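PDB 4HWX: neutral proteinase inhibitor ScNPI from Streptomyces caespitosus, which inhibits subtilisin-type serine peptidases as a homodimer and probably blocks a second peptidase class at the same time. Local coordinates for residues Q15-P20 / F74-V79; F11-G16 / T23-T28; A49-D54 / G83-R88. All coordinates share one frame; numbering follows the deposited sequence.

Interaction 1: Q15-P20 / F74-V79; sequences QGSGEP and FDPVTV
Thr78 turns its hydroxyl onto the backbone carbonyl of Gly16; its OG1 lies anti to its own carbonyl carbon (chi1 -62°), where it meets the loop that follows strand 8-15. The bond from Thr78 OG1 to Gly16 O is 2.8 Å long, and the hydroxyl approaches the oxygen tilted 16° from the carbonyl plane. Thr78 OG1 is also hydrogen-bonded to the hydroxyl of Thr95 on strand 88-96, which links the loop to the strand beyond. Beside it the strand pairing of Gln15 with Val77, an antiparallel non-hydrogen-bonded pair, runs out into a single backbone bond, Gly16 N to Pro76 O at 2.9 Å. That bond is bent, 132° at the hydrogen, and the nitrogen stands above the carbonyl plane of Pro76.

Pro76 presents the CB and CG side of its ring to the loop. Ser17 OG lies alongside at 3.6 Å from Pro76 CG, a van der Waals contact, while the CD of the same proline sits over the centre of the Phe74 ring. A proline suits this place just before the strand, since its carbonyl is the group used and it has no N-H to satisfy. Gly16 and Gly18 both have positive phi, at backbone angles where a CB would be jammed against the preceding carbonyl, so glycine fits the turn away from the strand. The contact thus joins the loop after strand 8-15 to the start of strand 77-82, its neighbour in the antiparallel sheet: two hydrogen bonds, one at Gly16 N and one at Gly16 O, fix the loop, with Pro76 packing on Ser17.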
loop_
_atom_site.group_PDB
_atom_site.type_symbol
_atom_site.label_atom_id
_atom_site.label_comp_id
_atom_site.label_asym_id
_atom_site.label_seq_id
_atom_site.Cartn_x
_atom_site.Cartn_y
_atom_site.Cartn_z
ATOM N N GLN A 15 5.169 11.643 -10.533
ATOM C CA GLN A 15 5.857 12.600 -11.395
ATOM C C GLN A 15 7.011 13.179 -10.573
ATOM O O GLN A 15 6.779 13.967 -9.642
ATOM C CB GLN A 15 4.883 13.691 -11.874
ATOM C CG GLN A 15 5.474 14.651 -12.902
ATOM C CD GLN A 15 4.508 15.778 -13.176
ATOM O OE1 GLN A 15 3.755 15.759 -14.158
ATOM N NE2 GLN A 15 4.451 16.747 -12.272
ATOM N N GLY A 16 8.225 12.710 -10.858
ATOM C CA GLY A 16 9.426 13.097 -10.123
ATOM C C GLY A 16 10.256 11.910 -9.667
ATOM O O GLY A 16 10.034 10.775 -10.104
ATOM N N SER A 17 11.232 12.170 -8.784
ATOM C CA SER A 17 12.171 11.155 -8.274
ATOM C C SER A 17 11.699 10.446 -6.983
ATOM O O SER A 17 12.420 9.595 -6.466
ATOM C CB SER A 17 13.538 11.793 -8.031
ATOM O OG SER A 17 14.102 12.232 -9.257
ATOM N N GLY A 18 10.509 10.783 -6.496
ATOM C CA GLY A 18 9.956 10.177 -5.288
ATOM C C GLY A 18 10.113 10.999 -4.019
ATOM O O GLY A 18 10.178 10.442 -2.917
ATOM N N GLU A 19 10.171 12.323 -4.162
ATOM C CA GLU A 19 10.239 13.251 -3.028
ATOM C C GLU A 19 8.858 13.288 -2.366
ATOM O O GLU A 19 7.871 13.261 -3.106
ATOM C CB GLU A 19 10.677 14.659 -3.484
ATOM C CG GLU A 19 12.062 14.729 -4.107
ATOM C CD GLU A 19 13.213 14.476 -3.154
ATOM O OE1 GLU A 19 13.716 15.453 -2.556
ATOM O OE2 GLU A 19 13.619 13.299 -3.012
ATOM N N PRO A 20 8.735 13.361 -1.009
ATOM C CA PRO A 20 7.390 13.370 -0.378
ATOM C C PRO A 20 6.418 14.405 -0.958
ATOM O O PRO A 20 5.209 14.223 -0.856
ATOM C CB PRO A 20 7.686 13.687 1.101
ATOM C CG PRO A 20 9.133 14.138 1.140
ATOM C CD PRO A 20 9.797 13.406 0.015
ATOM N N PHE A 74 15.677 14.271 -19.390
ATOM C CA PHE A 74 15.504 13.809 -18.018
ATOM C C PHE A 74 14.249 14.456 -17.457
ATOM O O PHE A 74 14.190 15.677 -17.296
ATOM C CB PHE A 74 16.741 14.130 -17.151
ATOM C CG PHE A 74 16.633 13.706 -15.704
ATOM C CD1 PHE A 74 16.605 12.360 -15.354
ATOM C CD2 PHE A 74 16.585 14.655 -14.684
ATOM C CE1 PHE A 74 16.517 11.971 -14.011
ATOM C CE2 PHE A 74 16.518 14.263 -13.339
ATOM C CZ PHE A 74 16.498 12.926 -13.012
ATOM N N ASP A 75 13.225 13.634 -17.213
ATOM C CA ASP A 75 11.953 14.095 -16.669
ATOM C C ASP A 75 11.469 12.896 -15.877
ATOM O O ASP A 75 10.688 12.095 -16.385
ATOM C CB ASP A 75 11.019 14.551 -17.814
ATOM C CG ASP A 75 9.806 15.322 -17.364
ATOM O OD1 ASP A 75 9.578 15.414 -16.121
ATOM O OD2 ASP A 75 9.107 15.881 -18.240
ATOM N N PRO A 76 12.078 12.695 -14.684
ATOM C CA PRO A 76 11.890 11.438 -13.944
ATOM C C PRO A 76 10.465 11.108 -13.538
ATOM O O PRO A 76 9.633 11.984 -13.249
ATOM C CB PRO A 76 12.794 11.607 -12.713
ATOM C CG PRO A 76 12.984 13.098 -12.574
ATOM C CD PRO A 76 13.076 13.551 -14.006
ATOM N N VAL A 77 10.205 9.801 -13.548
ATOM C CA VAL A 77 8.944 9.168 -13.198
ATOM C C VAL A 77 9.296 7.969 -12.307
ATOM O O VAL A 77 10.176 7.171 -12.653
ATOM C CB VAL A 77 8.065 8.809 -14.447
ATOM C CG1 VAL A 77 8.792 7.884 -15.429
ATOM C CG2 VAL A 77 6.729 8.190 -14.035
ATOM N N THR A 78 8.628 7.866 -11.148
ATOM C CA THR A 78 8.926 6.824 -10.163
ATOM C C THR A 78 7.729 5.915 -9.944
ATOM O O THR A 78 6.605 6.381 -9.791
ATOM C CB THR A 78 9.388 7.511 -8.858
ATOM O OG1 THR A 78 10.584 8.250 -9.160
ATOM C CG2 THR A 78 9.647 6.514 -7.682
ATOM N N VAL A 79 7.983 4.607 -9.950
ATOM C CA VAL A 79 6.973 3.594 -9.661
ATOM C C VAL A 79 7.193 3.143 -8.221
ATOM O O VAL A 79 8.337 3.101 -7.758
ATOM C CB VAL A 79 6.943 2.399 -10.648
ATOM C CG1 VAL A 79 6.474 2.832 -12.027
ATOM C CG2 VAL A 79 8.286 1.664 -10.734
#

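Interaction 2: F11-G16 / T23-T28; sequences FTVIQG and TVLRAT
A classic beta bulge interrupts the hairpin of strands 8-15 and 23-32, where two residues, Leu25 and Arg26, stand opposite the one Val13. Val13 O accepts from Leu25 N at 2.8 Å and only weakly from Arg26 N at 3.5 Å, while Val13 N gives a bond to Arg26 O. Toward the start of segment 11-16, Phe11 and Thr28 form a regular hydrogen-bonded pair; past the bulge Gln15 N reaches Thr23 O at 2.9 Å. Beyond that bond a water accepts from Thr23 N and donates to Gln15 O.

At the bulge, Arg26 lies beside Val13. Its CG is set between its own N and carbonyl carbon (chi1 59°), and from there the chain runs extended, pointing the same way as the valine. Val13 CG1 sits over one face of the guanidinium, 3.5 Å above its plane and offset toward the rim; Arg26 NE is hydrogen-bonded to Phe114 O. Leu25 crosses Gln15 at about a right angle, its CD2 3.8 Å from Gln15 CB. At the other end Thr28 OG1 lies at the edge of the Phe11 ring, 3.9 Å from Phe11 CD2, and this buried hydroxyl has no polar partner in the model.

Thr12, Ile14, Val24 and Ala27 lie on the opposite face, with Thr12 CG2 3.8 Å from Ala27 CB; all four pack on the second subunit of the homodimer. Small and beta-branched residues suit its close approach there. On the Val13 face a long arginine covers a valine with its flat head, and Phe114 O, an oxygen of the C-terminal carboxylate, would probably favour the arginine's charge.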
loop_
_atom_site.group_PDB
_atom_site.type_symbol
_atom_site.label_atom_id
_atom_site.label_comp_id
_atom_site.label_asym_id
_atom_site.label_seq_id
_atom_site.Cartn_x
_atom_site.Cartn_y
_atom_site.Cartn_z
ATOM N N PHE A 11 0.017 0.131 -5.818
ATOM C CA PHE A 11 1.004 0.557 -6.806
ATOM C C PHE A 11 0.747 1.994 -7.202
ATOM O O PHE A 11 -0.401 2.360 -7.411
ATOM C CB PHE A 11 0.963 -0.342 -8.053
ATOM C CG PHE A 11 1.124 -1.802 -7.705
ATOM C CD1 PHE A 11 2.372 -2.320 -7.378
ATOM C CD2 PHE A 11 0.019 -2.648 -7.658
ATOM C CE1 PHE A 11 2.513 -3.656 -7.003
ATOM C CE2 PHE A 11 0.161 -3.991 -7.293
ATOM C CZ PHE A 11 1.412 -4.490 -6.997
ATOM N N THR A 12 1.787 2.820 -7.277
ATOM C CA THR A 12 1.599 4.213 -7.694
ATOM C C THR A 12 2.652 4.592 -8.745
ATOM O O THR A 12 3.706 3.949 -8.875
ATOM C CB THR A 12 1.599 5.237 -6.525
ATOM O OG1 THR A 12 2.918 5.692 -6.230
ATOM C CG2 THR A 12 0.844 4.766 -5.265
ATOM N N VAL A 13 2.344 5.648 -9.489
ATOM C CA VAL A 13 3.245 6.250 -10.468
ATOM C C VAL A 13 3.320 7.729 -10.090
ATOM O O VAL A 13 2.291 8.413 -10.024
ATOM C CB VAL A 13 2.806 6.001 -11.931
ATOM C CG1 VAL A 13 3.749 6.687 -12.904
ATOM C CG2 VAL A 13 2.701 4.517 -12.242
ATOM N N ILE A 14 4.548 8.197 -9.816
ATOM C CA ILE A 14 4.836 9.534 -9.336
ATOM C C ILE A 14 5.602 10.382 -10.364
ATOM O O ILE A 14 6.569 9.917 -10.971
ATOM C CB ILE A 14 5.642 9.409 -8.002
ATOM C CG1 ILE A 14 4.851 8.610 -6.944
ATOM C CG2 ILE A 14 6.046 10.782 -7.467
ATOM C CD1 ILE A 14 5.708 8.208 -5.674
ATOM N N GLN A 15 5.169 11.643 -10.533
ATOM C CA GLN A 15 5.857 12.600 -11.395
ATOM C C GLN A 15 7.011 13.179 -10.573
ATOM O O GLN A 15 6.779 13.967 -9.642
ATOM C CB GLN A 15 4.883 13.691 -11.874
ATOM C CG GLN A 15 5.474 14.651 -12.902
ATOM C CD GLN A 15 4.508 15.778 -13.176
ATOM O OE1 GLN A 15 3.755 15.759 -14.158
ATOM N NE2 GLN A 15 4.451 16.747 -12.272
ATOM N N GLY A 16 8.225 12.710 -10.858
ATOM C CA GLY A 16 9.426 13.097 -10.123
ATOM C C GLY A 16 10.256 11.910 -9.667
ATOM O O GLY A 16 10.034 10.775 -10.104
ATOM N N THR A 23 3.954 14.922 -7.069
ATOM C CA THR A 23 2.583 14.634 -7.483
ATOM C C THR A 23 2.431 13.156 -7.859
ATOM O O THR A 23 3.195 12.630 -8.676
ATOM C CB THR A 23 2.221 15.553 -8.665
ATOM O OG1 THR A 23 2.266 16.907 -8.209
ATOM C CG2 THR A 23 0.848 15.248 -9.268
ATOM N N VAL A 24 1.417 12.504 -7.286
ATOM C CA VAL A 24 1.095 11.111 -7.590
ATOM C C VAL A 24 0.160 11.177 -8.786
ATOM O O VAL A 24 -0.921 11.739 -8.671
ATOM C CB VAL A 24 0.487 10.367 -6.367
ATOM C CG1 VAL A 24 0.112 8.925 -6.719
ATOM C CG2 VAL A 24 1.440 10.403 -5.168
ATOM N N LEU A 25 0.590 10.649 -9.936
ATOM C CA LEU A 25 -0.196 10.686 -11.173
ATOM C C LEU A 25 -1.364 9.696 -11.128
ATOM O O LEU A 25 -2.477 10.042 -11.524
ATOM C CB LEU A 25 0.715 10.389 -12.405
ATOM C CG LEU A 25 1.902 11.364 -12.654
ATOM C CD1 LEU A 25 2.822 10.842 -13.777
ATOM C CD2 LEU A 25 1.408 12.774 -13.002
ATOM N N ARG A 26 -1.106 8.454 -10.687
ATOM C CA ARG A 26 -2.138 7.427 -10.690
ATOM C C ARG A 26 -1.764 6.313 -9.733
ATOM O O ARG A 26 -0.596 6.170 -9.372
ATOM C CB ARG A 26 -2.383 6.881 -12.134
ATOM C CG ARG A 26 -1.168 6.258 -12.811
ATOM C CD ARG A 26 -1.431 6.025 -14.294
ATOM N NE ARG A 26 -0.274 5.407 -14.937
ATOM C CZ ARG A 26 0.764 6.081 -15.417
ATOM N NH1 ARG A 26 0.789 7.408 -15.352
ATOM N NH2 ARG A 26 1.784 5.437 -15.960
ATOM N N ALA A 27 -2.754 5.540 -9.320
ATOM C CA ALA A 27 -2.548 4.443 -8.386
ATOM C C ALA A 27 -3.594 3.365 -8.528
ATOM O O ALA A 27 -4.724 3.660 -8.936
ATOM C CB ALA A 27 -2.576 4.973 -6.954
ATOM N N THR A 28 -3.232 2.112 -8.135
ATOM C CA THR A 28 -4.174 0.991 -8.077
ATOM C C THR A 28 -3.985 0.156 -6.814
ATOM O O THR A 28 -2.889 0.115 -6.244
ATOM C CB THR A 28 -4.076 0.049 -9.292
ATOM O OG1 THR A 28 -2.743 -0.439 -9.408
ATOM C CG2 THR A 28 -4.556 0.685 -10.592
HETATM O O HOH W 1 5.557 16.411 -9.077
#

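Interaction 3: A49-D54 / G83-R88; sequences ALNATD and GVLNGR
Asn51 and Asn86 each carry CG anti to their own carbonyl carbon, and their second torsions (chi2 -27° and -44°) turn the amides so that OD1 of Asn51 and ND2 of Asn86 meet, between helix 43-52 and a type I' turn running from Leu85 to Arg88. The side chains cross at about a right angle, yet their amide planes are only 17° apart. Asn86 ND2 donates to Asn51 OD1 at 2.9 Å in a nearly straight bond, with the acceptor close to the amide plane of Asn86. Asn51 ND2 binds a glycerol, probably from the crystallisation liquor. The side chain of Asn86 also lies about 6 Å from that of His4, a zinc-binding residue whose metal is not bound to this chain here.

Asparagine also suits the turn because it tolerates the left-handed backbone angles of Asn86; Gly87 follows, also with positive phi. An alanine in place of Asn86 would probably leave Asn51 OD1 without this donor and its amide freer to turn.

Beside the amides Leu85, its CG anti to the backbone N, extends toward the helix, with CD1 4.1 Å from Leu50 CB. Leu50 O accepts from both the backbone N and the hydroxyl of Thr53, the latter at 2.7 Å, which ties Thr53 back to Leu50. Asp54 O meets the edge of the Arg88 guanidinium through two long, weak bonds, 3.4 Å from NH1 and 3.5 Å from NH2. The Asp54 carboxylate, its OD1 4.8 Å from Arg88 NH1, could add only a modest longer-range attraction. One firm amide bond, together with the packing of Leu85 against Leu50 and weak arginine bonds, thus joins helix and turn.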
loop_
_atom_site.group_PDB
_atom_site.type_symbol
_atom_site.label_atom_id
_atom_site.label_comp_id
_atom_site.label_asym_id
_atom_site.label_seq_id
_atom_site.Cartn_x
_atom_site.Cartn_y
_atom_site.Cartn_z
ATOM N N ALA A 49 2.090 -12.100 -12.117
ATOM C CA ALA A 49 3.340 -11.371 -12.396
ATOM C C ALA A 49 4.130 -11.130 -11.103
ATOM O O ALA A 49 5.337 -11.396 -11.074
ATOM C CB ALA A 49 3.052 -10.055 -13.104
ATOM N N LEU A 50 3.434 -10.753 -10.010
ATOM C CA LEU A 50 4.065 -10.557 -8.690
ATOM C C LEU A 50 4.625 -11.865 -8.150
ATOM O O LEU A 50 5.771 -11.916 -7.688
ATOM C CB LEU A 50 3.048 -9.974 -7.693
ATOM C CG LEU A 50 2.676 -8.523 -7.903
ATOM C CD1 LEU A 50 1.619 -8.109 -6.889
ATOM C CD2 LEU A 50 3.911 -7.617 -7.826
ATOM N N ASN A 51 3.838 -12.943 -8.253
ATOM C CA ASN A 51 4.292 -14.258 -7.808
ATOM C C ASN A 51 5.517 -14.726 -8.598
ATOM O O ASN A 51 6.407 -15.340 -8.014
ATOM C CB ASN A 51 3.149 -15.279 -7.897
ATOM C CG ASN A 51 2.159 -15.162 -6.759
ATOM O OD1 ASN A 51 2.485 -14.716 -5.652
ATOM N ND2 ASN A 51 0.918 -15.554 -7.007
ATOM N N ALA A 52 5.604 -14.393 -9.895
ATOM C CA ALA A 52 6.736 -14.805 -10.739
ATOM C C ALA A 52 8.092 -14.188 -10.299
ATOM O O ALA A 52 9.137 -14.734 -10.652
ATOM C CB ALA A 52 6.464 -14.464 -12.197
ATOM N N THR A 53 8.074 -13.060 -9.553
ATOM C CA THR A 53 9.299 -12.378 -9.101
ATOM C C THR A 53 9.923 -13.073 -7.887
ATOM O O THR A 53 11.072 -12.777 -7.544
ATOM C CB THR A 53 9.026 -10.904 -8.738
ATOM O OG1 THR A 53 8.275 -10.829 -7.518
ATOM C CG2 THR A 53 8.342 -10.131 -9.864
ATOM N N ASP A 54 9.120 -13.912 -7.189
ATOM C CA ASP A 54 9.460 -14.608 -5.944
ATOM C C ASP A 54 9.808 -13.570 -4.828
ATOM O O ASP A 54 10.708 -13.799 -4.019
ATOM C CB ASP A 54 10.602 -15.626 -6.178
ATOM C CG ASP A 54 10.733 -16.707 -5.122
ATOM O OD1 ASP A 54 9.692 -17.128 -4.565
ATOM O OD2 ASP A 54 11.872 -17.153 -4.873
ATOM N N GLY A 83 3.011 -2.838 0.525
ATOM C CA GLY A 83 1.997 -3.697 1.118
ATOM C C GLY A 83 2.557 -4.988 1.627
ATOM O O GLY A 83 3.585 -4.990 2.313
ATOM N N VAL A 84 1.890 -6.091 1.287
ATOM C CA VAL A 84 2.344 -7.417 1.710
ATOM C C VAL A 84 2.163 -8.365 0.534
ATOM O O VAL A 84 1.192 -8.242 -0.197
ATOM C CB VAL A 84 1.634 -7.886 3.024
ATOM C CG1 VAL A 84 0.115 -7.925 2.894
ATOM C CG2 VAL A 84 2.169 -9.225 3.507
ATOM N N LEU A 85 3.117 -9.281 0.338
ATOM C CA LEU A 85 3.094 -10.260 -0.732
ATOM C C LEU A 85 3.474 -11.603 -0.151
ATOM O O LEU A 85 4.611 -11.773 0.308
ATOM C CB LEU A 85 4.042 -9.845 -1.881
ATOM C CG LEU A 85 4.205 -10.826 -3.080
ATOM C CD1 LEU A 85 2.855 -11.126 -3.756
ATOM C CD2 LEU A 85 5.173 -10.258 -4.125
ATOM N N ASN A 86 2.512 -12.548 -0.150
ATOM C CA ASN A 86 2.668 -13.904 0.380
ATOM C C ASN A 86 3.266 -13.851 1.812
ATOM O O ASN A 86 4.209 -14.573 2.122
ATOM C CB ASN A 86 3.498 -14.790 -0.584
ATOM C CG ASN A 86 2.858 -14.947 -1.948
ATOM O OD1 ASN A 86 1.644 -15.180 -2.080
ATOM N ND2 ASN A 86 3.657 -14.815 -3.002
ATOM N N GLY A 87 2.726 -12.941 2.635
ATOM C CA GLY A 87 3.131 -12.751 4.023
ATOM C C GLY A 87 4.317 -11.845 4.289
ATOM O O GLY A 87 4.566 -11.533 5.447
ATOM N N ARG A 88 5.073 -11.423 3.257
ATOM C CA ARG A 88 6.221 -10.538 3.510
ATOM C C ARG A 88 5.932 -9.112 3.100
ATOM O O ARG A 88 5.412 -8.863 2.015
ATOM C CB ARG A 88 7.552 -10.996 2.888
ATOM C CG ARG A 88 7.503 -11.677 1.535
ATOM C CD ARG A 88 8.422 -12.896 1.519
ATOM N NE ARG A 88 9.718 -12.611 0.898
ATOM C CZ ARG A 88 10.153 -13.164 -0.232
ATOM N NH1 ARG A 88 9.408 -14.056 -0.874
ATOM N NH2 ARG A 88 11.340 -12.834 -0.724
#

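Overall arrangement
The three contacts follow the sheet of this Streptomyces subtilisin inhibitor fold. Interactions 1 and 2 lie on the same side of the chain's centre, their centres about 9 Å apart; they share Gln15 and Gly16, and strands 8-15 and 77-82 are neighbours, with Val77 CG2 packed on Val13 CG1. Interaction 3 is on the opposite side, about 24 Å from interaction 1 and 20 Å from interaction 2 between centres, yet Phe11 CZ packs against Leu50 CD1. Along the chain interaction 2 closes first, whereas interactions 1 and 3 interleave. Interactions 2 and 3 both touch the second subunit, where Ala27 meets Val84 of the other copy, so the sheet also serves the homodimer.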